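Local coordinates for protein phosphatidylinositol-specific phospholipase C1 (Streptomyces antibioticus, PDB 3H4X) that belongs to the calcium-dependent phosphoinositide phospholipase C family and folds as a curled, barrel-like sheet of mostly parallel strands surrounded by helices, at residues Glu129-Lys137 and Lys206-Ala214; Ala143-Gln151 and Leu226-Ala234. One frame throughout, in Å; residues are numbered along the deposited sequence.

Contact 1. Residues Glu129-Lys137 and Lys206-Ala214; sequences EMKDGFNAK and KLWTDVEYA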
ATOM      1  N   GLU A 129      -1.437   1.684   6.606  1.00  7.31           N
ATOM      2  CA  GLU A 129      -1.319   2.889   7.407  1.00  7.57           C
ATOM      3  C   GLU A 129      -0.949   2.474   8.819  1.00  7.26           C
ATOM      4  O   GLU A 129      -1.703   1.756   9.486  1.00  7.35           O
ATOM      5  CB  GLU A 129      -2.617   3.700   7.415  1.00  8.24           C
ATOM      6  CG  GLU A 129      -2.511   4.940   8.305  1.00  8.98           C
ATOM      7  CD  GLU A 129      -3.763   5.804   8.324  1.00 10.07           C
ATOM      8  OE1 GLU A 129      -4.470   5.878   7.298  1.00 11.82           O
ATOM      9  OE2 GLU A 129      -4.027   6.436   9.370  1.00 10.70           O
ATOM     10  N   MET A 130       0.221   2.913   9.269  1.00  7.22           N
ATOM     11  CA  MET A 130       0.658   2.653  10.631  1.00  7.76           C
ATOM     12  C   MET A 130       0.019   3.724  11.505  1.00  7.35           C
ATOM     13  O   MET A 130       0.585   4.805  11.698  1.00  7.37           O
ATOM     14  CB  MET A 130       2.182   2.710  10.721  1.00  8.44           C
ATOM     15  CG  MET A 130       2.902   1.702   9.840  1.00 10.81           C
ATOM     16  SD  MET A 130       2.481  -0.009  10.216  1.00 13.97           S
ATOM     17  CE  MET A 130       2.411   0.087  12.001  1.00 10.07           C
ATOM     18  N   LYS A 131      -1.179   3.428  12.002  1.00  7.83           N
ATOM     19  CA  LYS A 131      -2.014   4.425  12.675  1.00  8.34           C
ATOM     20  C   LYS A 131      -1.236   5.227  13.704  1.00  8.31           C
ATOM     21  O   LYS A 131      -1.335   6.460  13.763  1.00  8.65           O
ATOM     22  CB  LYS A 131      -3.210   3.750  13.356  1.00  8.72           C
ATOM     23  CG  LYS A 131      -4.210   3.106  12.416  1.00 10.50           C
ATOM     24  CD  LYS A 131      -4.764   4.077  11.399  1.00 12.57           C
ATOM     25  CE  LYS A 131      -5.535   5.194  12.058  1.00 13.23           C
ATOM     26  NZ  LYS A 131      -6.263   5.998  11.032  1.00 14.09           N
ATOM     27  N   ASP A 132      -0.470   4.510  14.518  1.00  8.81           N
ATOM     28  CA  ASP A 132       0.270   5.101  15.621  1.00  9.35           C
ATOM     29  C   ASP A 132       1.778   4.947  15.441  1.00  9.49           C
ATOM     30  O   ASP A 132       2.534   4.970  16.413  1.00 10.33           O
ATOM     31  CB  ASP A 132      -0.177   4.478  16.950  1.00  9.59           C
ATOM     32  CG  ASP A 132      -0.009   2.962  16.979  1.00  9.99           C
ATOM     33  OD1 ASP A 132       0.464   2.388  15.974  1.00 10.32           O
ATOM     34  OD2 ASP A 132      -0.342   2.333  18.007  1.00 10.71           O
ATOM     35  N   GLY A 133       2.214   4.805  14.192  1.00  9.51           N
ATOM     36  CA  GLY A 133       3.633   4.651  13.882  1.00  9.85           C
ATOM     37  C   GLY A 133       4.188   3.310  14.326  1.00  9.82           C
ATOM     38  O   GLY A 133       3.435   2.384  14.627  1.00 10.75           O
ATOM     39  N   PHE A 134       5.512   3.208  14.358  1.00 10.25           N
ATOM     40  CA  PHE A 134       6.175   1.995  14.811  1.00 10.32           C
ATOM     41  C   PHE A 134       6.393   2.006  16.320  1.00 10.65           C
ATOM     42  O   PHE A 134       6.181   3.019  16.995  1.00 11.02           O
ATOM     43  CB  PHE A 134       7.519   1.818  14.095  1.00 10.17           C
ATOM     44  CG  PHE A 134       7.399   1.319  12.682  1.00 10.15           C
ATOM     45  CD1 PHE A 134       7.081  -0.001  12.429  1.00 10.49           C
ATOM     46  CD2 PHE A 134       7.614   2.169  11.606  1.00 10.87           C
ATOM     47  CE1 PHE A 134       6.973  -0.467  11.128  1.00 11.48           C
ATOM     48  CE2 PHE A 134       7.506   1.708  10.305  1.00 11.75           C
ATOM     49  CZ  PHE A 134       7.186   0.392  10.068  1.00 11.86           C
ATOM     50  N   ASN A 135       6.827   0.864  16.833  1.00 10.97           N
ATOM     51  CA  ASN A 135       7.118   0.702  18.247  1.00 11.82           C
ATOM     52  C   ASN A 135       8.353  -0.174  18.405  1.00 12.49           C
ATOM     53  O   ASN A 135       8.272  -1.300  18.888  1.00 12.27           O
ATOM     54  CB  ASN A 135       5.918   0.071  18.953  1.00 11.87           C
ATOM     55  CG  ASN A 135       6.129  -0.082  20.442  1.00 12.32           C
ATOM     56  OD1 ASN A 135       7.094   0.435  21.003  1.00 13.11           O
ATOM     57  ND2 ASN A 135       5.220  -0.795  21.091  1.00 12.70           N
ATOM     58  N   ALA A 136       9.495   0.346  17.971  1.00 13.55           N
ATOM     59  CA  ALA A 136      10.741  -0.406  18.021  1.00 14.69           C
ATOM     60  C   ALA A 136      11.057  -0.867  19.441  1.00 15.59           C
ATOM     61  O   ALA A 136      11.483  -2.002  19.654  1.00 15.84           O
ATOM     62  CB  ALA A 136      11.885   0.429  17.462  1.00 14.74           C
ATOM     63  N   LYS A 137      10.837   0.015  20.411  1.00 16.39           N
ATOM     64  CA  LYS A 137      11.147  -0.295  21.803  1.00 17.31           C
ATOM     65  C   LYS A 137      10.333  -1.483  22.310  1.00 17.20           C
ATOM     66  O   LYS A 137      10.774  -2.216  23.197  1.00 17.83           O
ATOM     67  CB  LYS A 137      10.897   0.927  22.689  1.00 17.83           C
ATOM     68  CG  LYS A 137      11.698   2.156  22.295  1.00 19.71           C
ATOM     69  CD  LYS A 137      13.190   1.925  22.459  1.00 21.71           C
ATOM     70  CE  LYS A 137      13.979   3.192  22.166  1.00 22.81           C
ATOM     71  NZ  LYS A 137      15.437   3.014  22.419  1.00 23.92           N
ATOM     72  N   LYS A 206       8.520  12.167  18.196  1.00 23.85           N
ATOM     73  CA  LYS A 206       8.831  10.798  17.799  1.00 22.04           C
ATOM     74  C   LYS A 206       8.867  10.715  16.277  1.00 20.46           C
ATOM     75  O   LYS A 206       7.998  11.261  15.601  1.00 20.16           O
ATOM     76  CB  LYS A 206       7.784   9.834  18.364  1.00 22.31           C
ATOM     77  CG  LYS A 206       7.897   8.398  17.868  1.00 22.88           C
ATOM     78  CD  LYS A 206       6.809   7.523  18.481  1.00 24.06           C
ATOM     79  CE  LYS A 206       6.639   6.208  17.725  1.00 24.83           C
ATOM     80  NZ  LYS A 206       7.845   5.335  17.787  1.00 25.35           N
ATOM     81  N   LEU A 207       9.882  10.044  15.736  1.00 18.67           N
ATOM     82  CA  LEU A 207      10.000   9.897  14.288  1.00 16.85           C
ATOM     83  C   LEU A 207       8.740   9.270  13.715  1.00 14.95           C
ATOM     84  O   LEU A 207       8.185   8.337  14.292  1.00 14.69           O
ATOM     85  CB  LEU A 207      11.209   9.035  13.921  1.00 17.53           C
ATOM     86  CG  LEU A 207      12.589   9.616  14.224  1.00 18.56           C
ATOM     87  CD1 LEU A 207      13.671   8.725  13.638  1.00 19.96           C
ATOM     88  CD2 LEU A 207      12.699  11.022  13.670  1.00 19.46           C
ATOM     89  N   TRP A 208       8.287   9.786  12.578  1.00 12.75           N
ATOM     90  CA  TRP A 208       7.130   9.215  11.905  1.00 10.97           C
ATOM     91  C   TRP A 208       7.521   7.986  11.093  1.00  9.66           C
ATOM     92  O   TRP A 208       8.696   7.778  10.763  1.00  9.41           O
ATOM     93  CB  TRP A 208       6.474  10.241  10.988  1.00 10.92           C
ATOM     94  CG  TRP A 208       5.695  11.307  11.698  1.00 11.69           C
ATOM     95  CD1 TRP A 208       5.648  11.551  13.046  1.00 12.19           C
ATOM     96  CD2 TRP A 208       4.867  12.296  11.083  1.00 12.27           C
ATOM     97  NE1 TRP A 208       4.826  12.625  13.301  1.00 12.43           N
ATOM     98  CE2 TRP A 208       4.336  13.101  12.112  1.00 12.79           C
ATOM     99  CE3 TRP A 208       4.522  12.579   9.758  1.00 13.48           C
ATOM    100  CZ2 TRP A 208       3.478  14.170  11.855  1.00 13.56           C
ATOM    101  CZ3 TRP A 208       3.669  13.639   9.507  1.00 14.30           C
ATOM    102  CH2 TRP A 208       3.158  14.421  10.551  1.00 14.15           C
ATOM    103  N   THR A 209       6.506   7.195  10.765  1.00  8.92           N
ATOM    104  CA  THR A 209       6.642   5.976   9.987  1.00  8.35           C
ATOM    105  C   THR A 209       7.522   6.139   8.758  1.00  7.84           C
ATOM    106  O   THR A 209       8.330   5.262   8.447  1.00  7.57           O
ATOM    107  CB  THR A 209       5.250   5.514   9.534  1.00  8.30           C
ATOM    108  OG1 THR A 209       4.465   5.209  10.692  1.00  8.87           O
ATOM    109  CG2 THR A 209       5.336   4.290   8.630  1.00  9.12           C
ATOM    110  N   ASP A 210       7.354   7.251   8.048  1.00  7.45           N
ATOM    111  CA  ASP A 210       8.061   7.445   6.786  1.00  7.72           C
ATOM    112  C   ASP A 210       9.570   7.576   6.967  1.00  8.12           C
ATOM    113  O   ASP A 210      10.341   6.834   6.359  1.00  8.18           O
ATOM    114  CB  ASP A 210       7.452   8.581   5.939  1.00  7.80           C
ATOM    115  CG  ASP A 210       7.336   9.918   6.673  1.00  7.81           C
ATOM    116  OD1 ASP A 210       7.636  10.032   7.885  1.00  8.54           O
ATOM    117  OD2 ASP A 210       6.913  10.877   5.995  1.00  7.85           O
ATOM    118  N   VAL A 211       9.986   8.501   7.821  1.00  8.71           N
ATOM    119  CA  VAL A 211      11.397   8.687   8.112  1.00  9.57           C
ATOM    120  C   VAL A 211      11.993   7.446   8.771  1.00  9.14           C
ATOM    121  O   VAL A 211      13.117   7.059   8.475  1.00  9.31           O
ATOM    122  CB  VAL A 211      11.622   9.931   9.005  1.00 10.27           C
ATOM    123  CG1 VAL A 211      13.037   9.951   9.585  1.00 11.56           C
ATOM    124  CG2 VAL A 211      11.325  11.201   8.222  1.00 11.52           C
ATOM    125  N   GLU A 212      11.234   6.814   9.659  1.00  8.74           N
ATOM    126  CA  GLU A 212      11.741   5.644  10.356  1.00  8.72           C
ATOM    127  C   GLU A 212      11.989   4.489   9.389  1.00  8.18           C
ATOM    128  O   GLU A 212      13.043   3.854   9.429  1.00  8.32           O
ATOM    129  CB  GLU A 212      10.791   5.216  11.473  1.00  9.24           C
ATOM    130  CG  GLU A 212      11.364   4.125  12.344  1.00 10.93           C
ATOM    131  CD  GLU A 212      10.575   3.900  13.618  1.00 12.98           C
ATOM    132  OE1 GLU A 212       9.624   4.663  13.883  1.00 14.59           O
ATOM    133  OE2 GLU A 212      10.918   2.956  14.358  1.00 14.30           O
ATOM    134  N   TYR A 213      11.025   4.204   8.520  1.00  7.69           N
ATOM    135  CA  TYR A 213      11.206   3.076   7.617  1.00  7.43           C
ATOM    136  C   TYR A 213      12.202   3.370   6.489  1.00  7.35           C
ATOM    137  O   TYR A 213      13.013   2.520   6.130  1.00  7.70           O
ATOM    138  CB  TYR A 213       9.872   2.546   7.078  1.00  7.42           C
ATOM    139  CG  TYR A 213      10.014   1.158   6.496  1.00  6.57           C
ATOM    140  CD1 TYR A 213       9.881   0.025   7.294  1.00  7.12           C
ATOM    141  CD2 TYR A 213      10.327   0.978   5.158  1.00  6.92           C
ATOM    142  CE1 TYR A 213      10.034  -1.250   6.764  1.00  7.32           C
ATOM    143  CE2 TYR A 213      10.479  -0.283   4.621  1.00  6.91           C
ATOM    144  CZ  TYR A 213      10.336  -1.391   5.424  1.00  6.77           C
ATOM    145  OH  TYR A 213      10.498  -2.636   4.863  1.00  7.54           O
ATOM    146  N   ALA A 214      12.167   4.584   5.950  1.00  7.54           N
ATOM    147  CA  ALA A 214      13.148   4.965   4.941  1.00  7.82           C
ATOM    148  C   ALA A 214      14.565   4.908   5.512  1.00  8.10           C
ATOM    149  O   ALA A 214      15.495   4.470   4.838  1.00  8.40           O
ATOM    150  CB  ALA A 214      12.851   6.345   4.383  1.00  8.28           C
TER
HETATM  151  O   HOH W   1       7.015   5.472  13.571  1.00 14.45           O
HETATM  152  O   HOH W   2       6.829   3.772  20.502  1.00 25.40           O
HETATM  153  O   HOH W   3       9.634   2.995  16.799  1.00 16.65           O

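Contact 2. Residues Ala143-Gln151 and Leu226-Ala234; sequences AEFDALIRQ and LAQSTAFPA. With EOH (ethanol), chain L.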
ATOM      1  N   ALA A 143      12.323  -3.596  11.583  1.00  8.85           N
ATOM      2  CA  ALA A 143      12.978  -4.894  11.447  1.00  8.95           C
ATOM      3  C   ALA A 143      12.033  -6.047  11.786  1.00  8.64           C
ATOM      4  O   ALA A 143      12.040  -7.084  11.123  1.00  8.69           O
ATOM      5  CB  ALA A 143      14.233  -4.953  12.309  1.00  9.57           C
ATOM      6  N   GLU A 144      11.231  -5.874  12.831  1.00  8.51           N
ATOM      7  CA  GLU A 144      10.292  -6.915  13.231  1.00  8.81           C
ATOM      8  C   GLU A 144       9.129  -7.026  12.244  1.00  8.20           C
ATOM      9  O   GLU A 144       8.617  -8.114  11.994  1.00  8.05           O
ATOM     10  CB  GLU A 144       9.794  -6.674  14.659  1.00  9.31           C
ATOM     11  CG  GLU A 144      10.877  -6.822  15.733  1.00 11.16           C
ATOM     12  CD  GLU A 144      11.691  -5.557  15.954  1.00 13.41           C
ATOM     13  OE1 GLU A 144      11.325  -4.491  15.421  1.00 13.39           O
ATOM     14  OE2 GLU A 144      12.706  -5.627  16.680  1.00 16.68           O
ATOM     15  N   PHE A 145       8.729  -5.891  11.682  1.00  7.96           N
ATOM     16  CA  PHE A 145       7.728  -5.841  10.627  1.00  7.77           C
ATOM     17  C   PHE A 145       8.200  -6.665   9.423  1.00  7.37           C
ATOM     18  O   PHE A 145       7.487  -7.550   8.947  1.00  7.64           O
ATOM     19  CB  PHE A 145       7.507  -4.372  10.264  1.00  8.01           C
ATOM     20  CG  PHE A 145       6.531  -4.136   9.152  1.00  8.63           C
ATOM     21  CD1 PHE A 145       5.168  -4.039   9.406  1.00  9.67           C
ATOM     22  CD2 PHE A 145       6.978  -3.961   7.856  1.00  9.79           C
ATOM     23  CE1 PHE A 145       4.275  -3.791   8.379  1.00 10.40           C
ATOM     24  CE2 PHE A 145       6.091  -3.711   6.829  1.00 10.70           C
ATOM     25  CZ  PHE A 145       4.741  -3.632   7.089  1.00 10.39           C
ATOM     26  N   ASP A 146       9.417  -6.393   8.952  1.00  7.28           N
ATOM     27  CA  ASP A 146       9.989  -7.153   7.842  1.00  7.35           C
ATOM     28  C   ASP A 146      10.048  -8.648   8.169  1.00  7.31           C
ATOM     29  O   ASP A 146       9.719  -9.496   7.335  1.00  7.59           O
ATOM     30  CB  ASP A 146      11.413  -6.686   7.531  1.00  7.69           C
ATOM     31  CG  ASP A 146      11.472  -5.362   6.797  1.00  7.98           C
ATOM     32  OD1 ASP A 146      10.452  -4.902   6.238  1.00  8.79           O
ATOM     33  OD2 ASP A 146      12.583  -4.795   6.766  1.00  9.25           O
ATOM     34  N   ALA A 147      10.503  -8.971   9.376  1.00  7.40           N
ATOM     35  CA  ALA A 147      10.689 -10.365   9.765  1.00  7.71           C
ATOM     36  C   ALA A 147       9.380 -11.146   9.725  1.00  7.72           C
ATOM     37  O   ALA A 147       9.349 -12.302   9.301  1.00  7.79           O
ATOM     38  CB  ALA A 147      11.331 -10.460  11.142  1.00  8.21           C
ATOM     39  N   LEU A 148       8.302 -10.513  10.171  1.00  7.87           N
ATOM     40  CA  LEU A 148       6.990 -11.146  10.172  1.00  7.88           C
ATOM     41  C   LEU A 148       6.510 -11.400   8.749  1.00  7.48           C
ATOM     42  O   LEU A 148       6.003 -12.476   8.437  1.00  7.56           O
ATOM     43  CB  LEU A 148       5.981 -10.280  10.924  1.00  8.21           C
ATOM     44  CG  LEU A 148       4.534 -10.777  10.893  1.00  9.15           C
ATOM     45  CD1 LEU A 148       4.394 -12.177  11.483  1.00 10.17           C
ATOM     46  CD2 LEU A 148       3.640  -9.795  11.625  1.00  9.83           C
ATOM     47  N   ILE A 149       6.659 -10.405   7.883  1.00  7.67           N
ATOM     48  CA  ILE A 149       6.246 -10.568   6.498  1.00  8.05           C
ATOM     49  C   ILE A 149       7.073 -11.648   5.798  1.00  8.16           C
ATOM     50  O   ILE A 149       6.523 -12.470   5.063  1.00  8.49           O
ATOM     51  CB  ILE A 149       6.278  -9.225   5.737  1.00  7.94           C
ATOM     52  CG1 ILE A 149       5.154  -8.318   6.253  1.00  8.56           C
ATOM     53  CG2 ILE A 149       6.144  -9.449   4.237  1.00  8.77           C
ATOM     54  CD1 ILE A 149       5.192  -6.912   5.721  1.00  9.32           C
ATOM     55  N   ARG A 150       8.381 -11.671   6.043  1.00  8.10           N
ATOM     56  CA  ARG A 150       9.228 -12.729   5.482  1.00  8.64           C
ATOM     57  C   ARG A 150       8.749 -14.101   5.940  1.00  8.62           C
ATOM     58  O   ARG A 150       8.668 -15.035   5.149  1.00  8.84           O
ATOM     59  CB  ARG A 150      10.702 -12.552   5.876  1.00  9.22           C
ATOM     60  CG  ARG A 150      11.415 -11.395   5.193  1.00 10.04           C
ATOM     61  CD  ARG A 150      12.944 -11.525   5.253  1.00 11.02           C
ATOM     62  NE  ARG A 150      13.440 -11.787   6.603  1.00 11.15           N
ATOM     63  CZ  ARG A 150      13.682 -10.848   7.514  1.00 10.41           C
ATOM     64  NH1 ARG A 150      13.477  -9.565   7.232  1.00 10.40           N
ATOM     65  NH2 ARG A 150      14.127 -11.193   8.715  1.00 11.30           N
ATOM     66  N   GLN A 151       8.435 -14.221   7.225  1.00  8.54           N
ATOM     67  CA  GLN A 151       7.996 -15.493   7.788  1.00  8.88           C
ATOM     68  C   GLN A 151       6.694 -15.972   7.152  1.00  8.64           C
ATOM     69  O   GLN A 151       6.546 -17.148   6.824  1.00  9.04           O
ATOM     70  CB  GLN A 151       7.833 -15.368   9.305  1.00  9.37           C
ATOM     71  CG  GLN A 151       7.514 -16.675  10.016  1.00 11.29           C
ATOM     72  CD  GLN A 151       6.031 -16.896  10.229  1.00 13.24           C
ATOM     73  OE1 GLN A 151       5.296 -15.973  10.579  1.00 14.54           O
ATOM     74  NE2 GLN A 151       5.585 -18.136  10.041  1.00 14.43           N
ATOM     75  N   LEU A 226      19.744  -5.089   2.029  1.00 10.66           N
ATOM     76  CA  LEU A 226      18.480  -4.585   1.504  1.00 10.35           C
ATOM     77  C   LEU A 226      17.520  -5.724   1.146  1.00 10.32           C
ATOM     78  O   LEU A 226      16.302  -5.544   1.157  1.00 10.38           O
ATOM     79  CB  LEU A 226      18.721  -3.683   0.291  1.00 10.43           C
ATOM     80  CG  LEU A 226      17.506  -2.886  -0.187  1.00 10.33           C
ATOM     81  CD1 LEU A 226      17.033  -1.899   0.879  1.00 10.47           C
ATOM     82  CD2 LEU A 226      17.838  -2.171  -1.487  1.00 10.57           C
ATOM     83  N   ALA A 227      18.067  -6.898   0.841  1.00 10.54           N
ATOM     84  CA  ALA A 227      17.246  -8.029   0.411  1.00 10.78           C
ATOM     85  C   ALA A 227      16.197  -8.442   1.435  1.00 10.98           C
ATOM     86  O   ALA A 227      15.179  -9.031   1.079  1.00 11.51           O
ATOM     87  CB  ALA A 227      18.124  -9.220   0.053  1.00 11.29           C
ATOM     88  N   GLN A 228      16.438  -8.145   2.705  1.00 10.44           N
ATOM     89  CA  GLN A 228      15.514  -8.583   3.744  1.00 10.65           C
ATOM     90  C   GLN A 228      14.358  -7.602   3.990  1.00 10.01           C
ATOM     91  O   GLN A 228      13.471  -7.883   4.797  1.00  9.78           O
ATOM     92  CB  GLN A 228      16.268  -8.881   5.038  1.00 11.21           C
ATOM     93  CG  GLN A 228      16.793  -7.653   5.742  1.00 11.99           C
ATOM     94  CD  GLN A 228      17.778  -8.005   6.840  1.00 12.67           C
ATOM     95  OE1 GLN A 228      18.764  -8.711   6.607  1.00 13.87           O
ATOM     96  NE2 GLN A 228      17.521  -7.509   8.045  1.00 13.03           N
ATOM     97  N   SER A 229      14.369  -6.459   3.303  1.00  9.40           N
ATOM     98  CA  SER A 229      13.277  -5.481   3.412  1.00  8.80           C
ATOM     99  C   SER A 229      12.023  -5.982   2.700  1.00  8.33           C
ATOM    100  O   SER A 229      12.107  -6.804   1.787  1.00  8.31           O
ATOM    101  CB  SER A 229      13.698  -4.122   2.841  1.00  9.01           C
ATOM    102  OG  SER A 229      13.918  -4.190   1.444  1.00  9.22           O
ATOM    103  N   THR A 230      10.863  -5.470   3.102  1.00  7.91           N
ATOM    104  CA  THR A 230       9.606  -5.990   2.569  1.00  7.92           C
ATOM    105  C   THR A 230       8.624  -4.944   2.055  1.00  7.28           C
ATOM    106  O   THR A 230       7.633  -5.310   1.431  1.00  8.10           O
ATOM    107  CB  THR A 230       8.850  -6.853   3.610  1.00  8.28           C
ATOM    108  OG1 THR A 230       8.425  -6.028   4.704  1.00  8.82           O
ATOM    109  CG2 THR A 230       9.721  -7.998   4.116  1.00  8.74           C
ATOM    110  N   ALA A 231       8.878  -3.664   2.318  1.00  6.96           N
ATOM    111  CA  ALA A 231       7.882  -2.632   2.037  1.00  6.52           C
ATOM    112  C   ALA A 231       8.489  -1.358   1.470  1.00  6.33           C
ATOM    113  O   ALA A 231       9.657  -1.046   1.714  1.00  6.87           O
ATOM    114  CB  ALA A 231       7.092  -2.312   3.298  1.00  6.84           C
ATOM    115  N   PHE A 232       7.671  -0.621   0.728  1.00  6.52           N
ATOM    116  CA  PHE A 232       8.050   0.671   0.184  1.00  6.56           C
ATOM    117  C   PHE A 232       7.409   1.787   1.001  1.00  6.62           C
ATOM    118  O   PHE A 232       6.186   1.893   1.056  1.00  7.03           O
ATOM    119  CB  PHE A 232       7.571   0.773  -1.259  1.00  6.73           C
ATOM    120  CG  PHE A 232       8.265  -0.170  -2.191  1.00  6.90           C
ATOM    121  CD1 PHE A 232       9.404   0.230  -2.868  1.00  7.43           C
ATOM    122  CD2 PHE A 232       7.787  -1.456  -2.395  1.00  7.19           C
ATOM    123  CE1 PHE A 232      10.056  -0.627  -3.728  1.00  8.19           C
ATOM    124  CE2 PHE A 232       8.438  -2.323  -3.255  1.00  8.02           C
ATOM    125  CZ  PHE A 232       9.571  -1.905  -3.924  1.00  7.88           C
ATOM    126  N   PRO A 233       8.228   2.625   1.647  1.00  6.43           N
ATOM    127  CA  PRO A 233       7.649   3.759   2.353  1.00  6.52           C
ATOM    128  C   PRO A 233       7.195   4.799   1.334  1.00  6.19           C
ATOM    129  O   PRO A 233       7.879   5.033   0.332  1.00  6.53           O
ATOM    130  CB  PRO A 233       8.822   4.292   3.175  1.00  7.23           C
ATOM    131  CG  PRO A 233      10.020   3.922   2.382  1.00  7.12           C
ATOM    132  CD  PRO A 233       9.697   2.594   1.749  1.00  6.55           C
ATOM    133  N   ALA A 234       6.041   5.404   1.584  1.00  6.23           N
ATOM    134  CA  ALA A 234       5.496   6.408   0.691  1.00  5.98           C
ATOM    135  C   ALA A 234       5.554   7.792   1.324  1.00  5.89           C
ATOM    136  O   ALA A 234       5.521   7.932   2.550  1.00  6.51           O
ATOM    137  CB  ALA A 234       4.059   6.064   0.336  1.00  6.46           C
TER
HETATM  138  C1  EOH L 350      19.985  -7.155   9.976  1.00 27.82           C
HETATM  139  C2  EOH L 350      21.133  -7.526  10.907  1.00 27.76           C
HETATM  140  O   EOH L 350      18.725  -7.321  10.589  1.00 27.73           O
HETATM  141  O   HOH W   4      14.839  -5.880   8.138  1.00 13.26           O

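Contact 1. Residues Glu129-Lys137 and Lys206-Ala214
G133 and T209 bring their CA atoms to 5.1 Å where the loop leaving strand 124-130 through a type I turn (M130 to G133) packs on the start of helix 209-222. The helix answers with the side chain of T209, which lies across the turn: OG1 approaches G133 CA at 3.3 Å, while CG2 lies near M130 CG and F134 CE2. The polar end of T209 is satisfied elsewhere, by a hydrogen bond to E199.

F134 fills the middle of the contact. Its CZ touches Y213 CD1 at 3.9 Å, the two side chains meeting at a slant, and P142 of helix 142-153 packs against both. E212 reaches the same phenylalanine from about one turn further along the helix. Its CG is anti to the backbone N (chi1 -172°) and the chain beyond is extended, which carries the carboxylate to F134 CB, with OE1 at the ring edge and the carboxylate and ring planes 62° apart.

Water joins the polar parts. One molecule accepts from F134 N at 2.8 Å and lies 2.7 Å from E212 OE1, with L207 O also within its reach; another accepts from A136 N and donates to E212 OE2 at 2.8 Å. On the exposed side, K206 NZ donates to F134 O at 3.0 Å, from 46° above the carbonyl plane, and N66 supplies a second donor to that oxygen.

A136 and E212 each line an acetyl-group pocket. Apolar packing thus seats the ring, whereas the loop backbone beside it meets the E212 carboxylate through water and the K206 ammonium group directly.

Contact 2. Residues Ala143-Gln151 and Leu226-Ala234
The hydrogen bonds between D146 and T230 join one side of helix 142-153 to the loop that runs into strand 232-236. T230 OG1 donates to D146 OD1 at 2.8 Å, arriving on the anti side of the carboxylate and 30° out of its plane. Because OG1 stands between its own backbone N and carbonyl carbon (chi1 66°), hydroxyl and amide can address the same oxygen, and T230 N adds a weak bond to D146 OD1 at 3.2 Å. Y213 is a further partner of that oxygen, and D146 OD2 is hydrogen-bonded to H216 NE2. Water also serves OD2: one molecule donates to D146 OD2 at 2.9 Å and accepts from Q228 NE2, whose amide makes a weak bond to an ethanol molecule.

One helical turn further on, R150 makes the second direct polar link. Its NH1 donates to Q228 O at 3.0 Å, tilted 21° from the carbonyl plane. The guanidinium lies flat between two aliphatic neighbours, with Q228 CB over one face and A147 CA over the opposite one. Within the loop, L226 O accepts from both S229 N and S229 OG, which ties down the bend just before T230.

Apolar contacts complete the join. I149 CG2 packs on T230 CB at 3.8 Å. F145 offers its ring edge to A231, CE2 lying 3.9 Å from A231 CB.

T230 thus gives its hydroxyl to D146 OD1, with weak help from its amide, and turns its carbon side to I149. The buried D146 carboxylate is gripped at both oxygens, which should limit its rotation.

How the contacts relate
Y213 is the piece common to both: it packs on F134 in contact 1 and sends its hydroxyl into contact 2, where Y213 OH lies 2.7 Å from D146 OD1 and makes a weak hydrogen bond with A231 N at 3.2 Å. The centres of the two contacts are about 13 Å apart. Their segments alternate along the chain, strand 124-130 leading into helix 142-153 and helix 209-222 into strand 232-236, and both contacts reach the same sheet. H216 meets the Y213 ring as well as bonding D146; with E212 and P142 it lines one acetyl-group pocket, the E212 side chain being about 3 Å from the bound group.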